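Local coordinates for chitin oligosaccharide binding protein NagB2 (Paenibacillus sp. FPU-7, PDB 7EHU) that binds chitin oligosaccharides, N,N'-diacetylchitobiose and N,N',N''-triacetylchitotriose, probably as the extracellular solute-binding component of an ABC-type sugar importer, at residues K226-K237 with P414-Q425. Residues are numbered along the deposited sequence; the frame is centred on the assembly and turned at random.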
ATOM      1  N   LYS A 226      13.747  18.931  -3.440  1.00 18.67           N
ATOM      2  CA  LYS A 226      14.792  17.960  -3.719  1.00 18.84           C
ATOM      3  C   LYS A 226      14.918  16.976  -2.566  1.00 17.45           C
ATOM      4  O   LYS A 226      14.695  17.320  -1.397  1.00 17.61           O
ATOM      5  CB  LYS A 226      16.150  18.645  -3.905  1.00 21.77           C
ATOM      6  CG  LYS A 226      16.227  19.563  -5.111  1.00 25.56           C
ATOM      7  CD  LYS A 226      17.631  20.156  -5.250  1.00 28.53           C
ATOM      8  CE  LYS A 226      17.636  21.397  -6.119  1.00 31.40           C
ATOM      9  NZ  LYS A 226      17.307  21.060  -7.524  1.00 33.75           N
ATOM     10  N   TRP A 227      15.348  15.762  -2.911  1.00 16.47           N
ATOM     11  CA  TRP A 227      15.631  14.757  -1.892  1.00 15.02           C
ATOM     12  C   TRP A 227      16.716  15.245  -0.942  1.00 15.40           C
ATOM     13  O   TRP A 227      16.749  14.837   0.228  1.00 15.61           O
ATOM     14  CB  TRP A 227      16.078  13.465  -2.574  1.00 15.04           C
ATOM     15  CG  TRP A 227      14.987  12.775  -3.340  1.00 14.19           C
ATOM     16  CD1 TRP A 227      14.690  12.924  -4.664  1.00 14.01           C
ATOM     17  CD2 TRP A 227      14.066  11.804  -2.835  1.00 13.72           C
ATOM     18  NE1 TRP A 227      13.639  12.108  -5.016  1.00 14.11           N
ATOM     19  CE2 TRP A 227      13.234  11.420  -3.906  1.00 13.65           C
ATOM     20  CE3 TRP A 227      13.850  11.232  -1.576  1.00 13.64           C
ATOM     21  CZ2 TRP A 227      12.225  10.480  -3.760  1.00 12.78           C
ATOM     22  CZ3 TRP A 227      12.840  10.305  -1.437  1.00 14.29           C
ATOM     23  CH2 TRP A 227      12.037   9.945  -2.515  1.00 12.74           C
ATOM     24  N   THR A 228      17.600  16.129  -1.430  1.00 17.50           N
ATOM     25  CA  THR A 228      18.692  16.664  -0.631  1.00 18.56           C
ATOM     26  C   THR A 228      18.268  17.801   0.296  1.00 19.95           C
ATOM     27  O   THR A 228      19.106  18.295   1.061  1.00 20.74           O
ATOM     28  CB  THR A 228      19.800  17.177  -1.566  1.00 19.49           C
ATOM     29  OG1 THR A 228      19.206  18.037  -2.542  1.00 20.95           O
ATOM     30  CG2 THR A 228      20.534  16.032  -2.270  1.00 20.08           C
ATOM     31  N   ASP A 229      17.018  18.244   0.242  1.00 18.97           N
ATOM     32  CA  ASP A 229      16.565  19.285   1.155  1.00 19.08           C
ATOM     33  C   ASP A 229      16.807  18.837   2.594  1.00 19.41           C
ATOM     34  O   ASP A 229      16.535  17.679   2.936  1.00 18.14           O
ATOM     35  CB  ASP A 229      15.077  19.541   0.909  1.00 21.35           C
ATOM     36  CG  ASP A 229      14.818  20.313  -0.388  1.00 23.65           C
ATOM     37  OD1 ASP A 229      13.629  20.435  -0.770  1.00 24.52           O
ATOM     38  OD2 ASP A 229      15.789  20.820  -1.006  1.00 24.77           O
ATOM     39  N   PRO A 230      17.320  19.718   3.460  1.00 19.47           N
ATOM     40  CA  PRO A 230      17.683  19.277   4.815  1.00 19.74           C
ATOM     41  C   PRO A 230      16.573  18.566   5.566  1.00 19.07           C
ATOM     42  O   PRO A 230      16.850  17.621   6.318  1.00 18.95           O
ATOM     43  CB  PRO A 230      18.077  20.590   5.506  1.00 21.42           C
ATOM     44  CG  PRO A 230      18.610  21.439   4.413  1.00 21.90           C
ATOM     45  CD  PRO A 230      17.737  21.114   3.210  1.00 20.85           C
ATOM     46  N   ALA A 231      15.325  19.014   5.409  1.00 17.74           N
ATOM     47  CA  ALA A 231      14.231  18.389   6.144  1.00 18.02           C
ATOM     48  C   ALA A 231      13.943  16.985   5.628  1.00 16.82           C
ATOM     49  O   ALA A 231      13.489  16.133   6.400  1.00 17.38           O
ATOM     50  CB  ALA A 231      12.967  19.247   6.058  1.00 19.00           C
ATOM     51  N   VAL A 232      14.191  16.720   4.337  1.00 15.69           N
ATOM     52  CA  VAL A 232      14.046  15.356   3.822  1.00 14.89           C
ATOM     53  C   VAL A 232      15.176  14.484   4.365  1.00 15.30           C
ATOM     54  O   VAL A 232      14.947  13.370   4.859  1.00 15.16           O
ATOM     55  CB  VAL A 232      14.005  15.347   2.281  1.00 15.53           C
ATOM     56  CG1 VAL A 232      13.976  13.907   1.751  1.00 15.19           C
ATOM     57  CG2 VAL A 232      12.799  16.129   1.762  1.00 16.46           C
ATOM     58  N   LEU A 233      16.414  14.990   4.283  1.00 15.84           N
ATOM     59  CA  LEU A 233      17.557  14.284   4.848  1.00 16.76           C
ATOM     60  C   LEU A 233      17.319  13.941   6.313  1.00 17.32           C
ATOM     61  O   LEU A 233      17.659  12.840   6.759  1.00 17.00           O
ATOM     62  CB  LEU A 233      18.824  15.132   4.675  1.00 17.17           C
ATOM     63  CG  LEU A 233      20.060  14.638   5.418  1.00 18.10           C
ATOM     64  CD1 LEU A 233      20.496  13.262   4.926  1.00 19.16           C
ATOM     65  CD2 LEU A 233      21.195  15.646   5.291  1.00 19.11           C
ATOM     66  N   ASP A 234      16.681  14.850   7.064  1.00 18.01           N
ATOM     67  CA  ASP A 234      16.399  14.597   8.474  1.00 18.30           C
ATOM     68  C   ASP A 234      15.601  13.304   8.649  1.00 16.72           C
ATOM     69  O   ASP A 234      15.887  12.508   9.550  1.00 17.01           O
ATOM     70  CB  ASP A 234      15.653  15.796   9.075  1.00 21.00           C
ATOM     71  CG  ASP A 234      15.343  15.626  10.557  1.00 24.97           C
ATOM     72  OD1 ASP A 234      14.414  16.282  11.055  1.00 26.77           O
ATOM     73  OD2 ASP A 234      16.076  14.892  11.244  1.00 28.23           O
ATOM     74  N   GLY A 235      14.618  13.063   7.776  1.00 16.26           N
ATOM     75  CA  GLY A 235      13.845  11.831   7.866  1.00 15.94           C
ATOM     76  C   GLY A 235      14.701  10.588   7.701  1.00 14.88           C
ATOM     77  O   GLY A 235      14.507   9.591   8.404  1.00 14.92           O
ATOM     78  N   PHE A 236      15.660  10.628   6.773  1.00 15.21           N
ATOM     79  CA  PHE A 236      16.531   9.479   6.563  1.00 15.17           C
ATOM     80  C   PHE A 236      17.535   9.338   7.684  1.00 15.54           C
ATOM     81  O   PHE A 236      17.904   8.213   8.034  1.00 15.92           O
ATOM     82  CB  PHE A 236      17.198   9.564   5.199  1.00 15.11           C
ATOM     83  CG  PHE A 236      16.242   9.316   4.079  1.00 13.97           C
ATOM     84  CD1 PHE A 236      15.794   8.035   3.803  1.00 13.75           C
ATOM     85  CD2 PHE A 236      15.730  10.362   3.343  1.00 14.60           C
ATOM     86  CE1 PHE A 236      14.877   7.802   2.782  1.00 14.47           C
ATOM     87  CE2 PHE A 236      14.821  10.124   2.326  1.00 14.68           C
ATOM     88  CZ  PHE A 236      14.392   8.842   2.051  1.00 14.93           C
ATOM     89  N   LYS A 237      17.971  10.459   8.270  1.00 16.29           N
ATOM     90  CA  LYS A 237      18.783  10.383   9.478  1.00 17.93           C
ATOM     91  C   LYS A 237      18.039   9.679  10.604  1.00 17.21           C
ATOM     92  O   LYS A 237      18.619   8.852  11.315  1.00 17.82           O
ATOM     93  CB  LYS A 237      19.263  11.771   9.914  1.00 20.61           C
ATOM     94  CG  LYS A 237      20.307  12.344   8.951  1.00 25.23           C
ATOM     95  CD  LYS A 237      20.932  13.662   9.388  1.00 30.33           C
ATOM     96  CE  LYS A 237      21.269  13.568  10.861  1.00 33.77           C
ATOM     97  NZ  LYS A 237      22.006  14.629  11.547  1.00 36.30           N
ATOM     98  N   PRO A 414      22.964   8.537   5.250  1.00 20.33           N
ATOM     99  CA  PRO A 414      21.810   9.349   4.835  1.00 19.62           C
ATOM    100  C   PRO A 414      22.176  10.397   3.803  1.00 19.40           C
ATOM    101  O   PRO A 414      21.424  10.629   2.842  1.00 18.73           O
ATOM    102  CB  PRO A 414      21.355   9.995   6.149  1.00 19.72           C
ATOM    103  CG  PRO A 414      21.750   9.018   7.200  1.00 20.49           C
ATOM    104  CD  PRO A 414      23.077   8.465   6.719  1.00 20.42           C
ATOM    105  N   GLU A 415      23.329  11.038   3.985  1.00 20.81           N
ATOM    106  CA  GLU A 415      23.748  12.095   3.076  1.00 22.14           C
ATOM    107  C   GLU A 415      23.991  11.554   1.667  1.00 21.21           C
ATOM    108  O   GLU A 415      23.586  12.170   0.671  1.00 21.47           O
ATOM    109  CB  GLU A 415      25.015  12.744   3.637  1.00 24.18           C
ATOM    110  CG  GLU A 415      24.828  13.536   4.940  1.00 27.30           C
ATOM    111  CD  GLU A 415      24.617  12.674   6.188  1.00 29.37           C
ATOM    112  OE1 GLU A 415      25.010  11.487   6.204  1.00 29.17           O
ATOM    113  OE2 GLU A 415      24.107  13.219   7.189  1.00 31.52           O
ATOM    114  N   LYS A 416      24.667  10.411   1.558  1.00 20.68           N
ATOM    115  CA  LYS A 416      24.912   9.832   0.243  1.00 20.80           C
ATOM    116  C   LYS A 416      23.618   9.292  -0.356  1.00 19.12           C
ATOM    117  O   LYS A 416      23.440   9.328  -1.583  1.00 19.48           O
ATOM    118  CB  LYS A 416      25.986   8.743   0.358  1.00 23.73           C
ATOM    119  CG  LYS A 416      27.368   9.243   0.781  1.00 27.34           C
ATOM    120  CD  LYS A 416      28.005  10.144  -0.244  1.00 31.30           C
ATOM    121  CE  LYS A 416      29.508   9.896  -0.312  1.00 34.31           C
ATOM    122  NZ  LYS A 416      30.243  11.144  -0.632  1.00 36.09           N
ATOM    123  N   LEU A 417      22.695   8.816   0.483  1.00 17.65           N
ATOM    124  CA  LEU A 417      21.402   8.378  -0.030  1.00 16.45           C
ATOM    125  C   LEU A 417      20.677   9.522  -0.735  1.00 15.74           C
ATOM    126  O   LEU A 417      20.201   9.362  -1.864  1.00 15.90           O
ATOM    127  CB  LEU A 417      20.544   7.810   1.103  1.00 16.60           C
ATOM    128  CG  LEU A 417      19.148   7.317   0.683  1.00 16.60           C
ATOM    129  CD1 LEU A 417      18.728   6.103   1.501  1.00 16.47           C
ATOM    130  CD2 LEU A 417      18.113   8.409   0.773  1.00 15.89           C
ATOM    131  N   VAL A 418      20.565  10.683  -0.082  1.00 16.27           N
ATOM    132  CA  VAL A 418      19.777  11.743  -0.704  1.00 16.36           C
ATOM    133  C   VAL A 418      20.484  12.265  -1.956  1.00 16.70           C
ATOM    134  O   VAL A 418      19.825  12.679  -2.914  1.00 16.29           O
ATOM    135  CB  VAL A 418      19.389  12.867   0.281  1.00 17.02           C
ATOM    136  CG1 VAL A 418      18.426  12.345   1.380  1.00 16.66           C
ATOM    137  CG2 VAL A 418      20.625  13.533   0.909  1.00 18.62           C
ATOM    138  N   GLU A 419      21.824  12.247  -1.976  1.00 18.23           N
ATOM    139  CA  GLU A 419      22.566  12.642  -3.174  1.00 19.85           C
ATOM    140  C   GLU A 419      22.255  11.701  -4.337  1.00 18.24           C
ATOM    141  O   GLU A 419      21.984  12.143  -5.465  1.00 19.06           O
ATOM    142  CB  GLU A 419      24.075  12.667  -2.861  1.00 22.80           C
ATOM    143  CG  GLU A 419      24.996  12.956  -4.045  1.00 27.14           C
ATOM    144  CD  GLU A 419      26.487  12.723  -3.749  1.00 31.51           C
ATOM    145  OE1 GLU A 419      26.883  11.613  -3.329  1.00 32.43           O
ATOM    146  OE2 GLU A 419      27.274  13.666  -3.950  1.00 34.55           O
ATOM    147  N   LYS A 420      22.291  10.391  -4.072  1.00 18.22           N
ATOM    148  CA  LYS A 420      21.969   9.397  -5.091  1.00 18.68           C
ATOM    149  C   LYS A 420      20.530   9.554  -5.568  1.00 17.55           C
ATOM    150  O   LYS A 420      20.248   9.479  -6.770  1.00 18.42           O
ATOM    151  CB  LYS A 420      22.218   8.005  -4.498  1.00 20.62           C
ATOM    152  CG  LYS A 420      21.945   6.796  -5.386  1.00 23.99           C
ATOM    153  CD  LYS A 420      22.193   5.505  -4.586  1.00 26.19           C
ATOM    154  CE  LYS A 420      21.697   4.248  -5.294  1.00 27.86           C
ATOM    155  NZ  LYS A 420      21.494   3.075  -4.353  1.00 29.15           N
ATOM    156  N   MET A 421      19.611   9.816  -4.644  1.00 16.21           N
ATOM    157  CA  MET A 421      18.207   9.976  -5.007  1.00 14.62           C
ATOM    158  C   MET A 421      17.992  11.201  -5.867  1.00 14.61           C
ATOM    159  O   MET A 421      17.238  11.153  -6.841  1.00 14.67           O
ATOM    160  CB  MET A 421      17.357  10.047  -3.749  1.00 14.24           C
ATOM    161  CG  MET A 421      17.145   8.746  -3.025  1.00 14.00           C
ATOM    162  SD  MET A 421      16.591   7.375  -4.103  1.00 14.14           S
ATOM    163  CE  MET A 421      15.179   8.007  -4.835  1.00 15.21           C
ATOM    164  N   GLN A 422      18.648  12.310  -5.544  1.00 15.63           N
ATOM    165  CA  GLN A 422      18.436  13.494  -6.373  1.00 16.21           C
ATOM    166  C   GLN A 422      19.064  13.325  -7.753  1.00 16.61           C
ATOM    167  O   GLN A 422      18.531  13.842  -8.742  1.00 16.53           O
ATOM    168  CB  GLN A 422      18.962  14.756  -5.690  1.00 17.39           C
ATOM    169  CG  GLN A 422      18.488  16.053  -6.354  1.00 17.76           C
ATOM    170  CD  GLN A 422      16.969  16.121  -6.470  1.00 17.84           C
ATOM    171  OE1 GLN A 422      16.257  15.707  -5.564  1.00 18.43           O
ATOM    172  NE2 GLN A 422      16.471  16.635  -7.587  1.00 18.20           N
ATOM    173  N   LYS A 423      20.163  12.570  -7.856  1.00 17.31           N
ATOM    174  CA  LYS A 423      20.746  12.291  -9.163  1.00 19.08           C
ATOM    175  C   LYS A 423      19.750  11.539 -10.038  1.00 17.50           C
ATOM    176  O   LYS A 423      19.517  11.914 -11.195  1.00 17.98           O
ATOM    177  CB  LYS A 423      22.048  11.504  -8.991  1.00 21.89           C
ATOM    178  CG  LYS A 423      22.813  11.252 -10.284  1.00 25.50           C
ATOM    179  CD  LYS A 423      24.118  10.487 -10.020  1.00 28.88           C
ATOM    180  CE  LYS A 423      24.564   9.655 -11.234  1.00 32.24           C
ATOM    181  NZ  LYS A 423      23.915  10.092 -12.510  1.00 33.97           N
ATOM    182  N   VAL A 424      19.134  10.479  -9.500  1.00 16.57           N
ATOM    183  CA  VAL A 424      18.156   9.731 -10.290  0.54 16.67           C
ATOM    184  C   VAL A 424      16.909  10.570 -10.554  1.00 15.12           C
ATOM    185  O   VAL A 424      16.316  10.487 -11.641  1.00 15.51           O
ATOM    186  CB  VAL A 424      17.823   8.333  -9.716  0.54 17.81           C
ATOM    187  CG1 VAL A 424      19.093   7.478  -9.611  0.54 17.65           C
ATOM    188  CG2 VAL A 424      17.094   8.412  -8.371  0.54 19.23           C
ATOM    189  N   GLN A 425      16.508  11.407  -9.588  1.00 14.58           N
ATOM    190  CA  GLN A 425      15.328  12.249  -9.776  1.00 14.54           C
ATOM    191  C   GLN A 425      15.545  13.253 -10.896  1.00 15.42           C
ATOM    192  O   GLN A 425      14.649  13.483 -11.724  1.00 14.90           O
ATOM    193  CB  GLN A 425      15.033  12.997  -8.479  1.00 15.05           C
ATOM    194  CG  GLN A 425      13.733  13.777  -8.487  1.00 13.60           C
ATOM    195  CD  GLN A 425      12.548  12.850  -8.603  1.00 13.88           C
ATOM    196  OE1 GLN A 425      12.218  12.154  -7.645  1.00 13.75           O
ATOM    197  NE2 GLN A 425      11.901  12.827  -9.755  1.00 14.63           N
TER
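The indole of Trp227 lies across helix 414-425, one face against Met421, whose CB makes a CH-pi contact over the five-membered ring, 3.9 Å from its centroid. Met421 SD stands above the six-membered ring as a more distant Met-aromatic partner; bends at chi2 and chi3 fold the flexible thioether back over the indole. Tryptophan offers both this broad apolar face and an N-H at its edge: NE1 donates to Gln425 OE1 (3.0 Å, N-H...O 169°), on a lone pair, with amide and indole nearly coplanar. One turn earlier, Gln422 OE1 accepts a hydrogen bond from the backbone N of Trp227 (2.8 Å); CG of Gln422 lies anti to its own backbone N (chi1 -167°), and glutamine's reach brings the amide to the turn Lys226-Asp229. An alanine in place of Trp227 would probably leave Gln425 OE1 without this donor and open a gap beside Met421. Compact, branched Val418 packs against the turn, CG1 3.2 Å from Trp227 O. Toward the start of helix 414-425, leucine's branched end suits a ring face: Leu417 CD2 rests 3.7 Å from the Phe236 centroid, while rigid, apolar Pro414 meets Leu233 CD1 through CB at 3.6 Å. This is helix packing in a PBP-clan solute-binding protein, the Trp227 side chain about 12 Å from a bound NAG. Helices 230-237 and 414-425 cross at 127°; helix 394-408 packs against Leu417 and Met421, helix 197-212 against Val232.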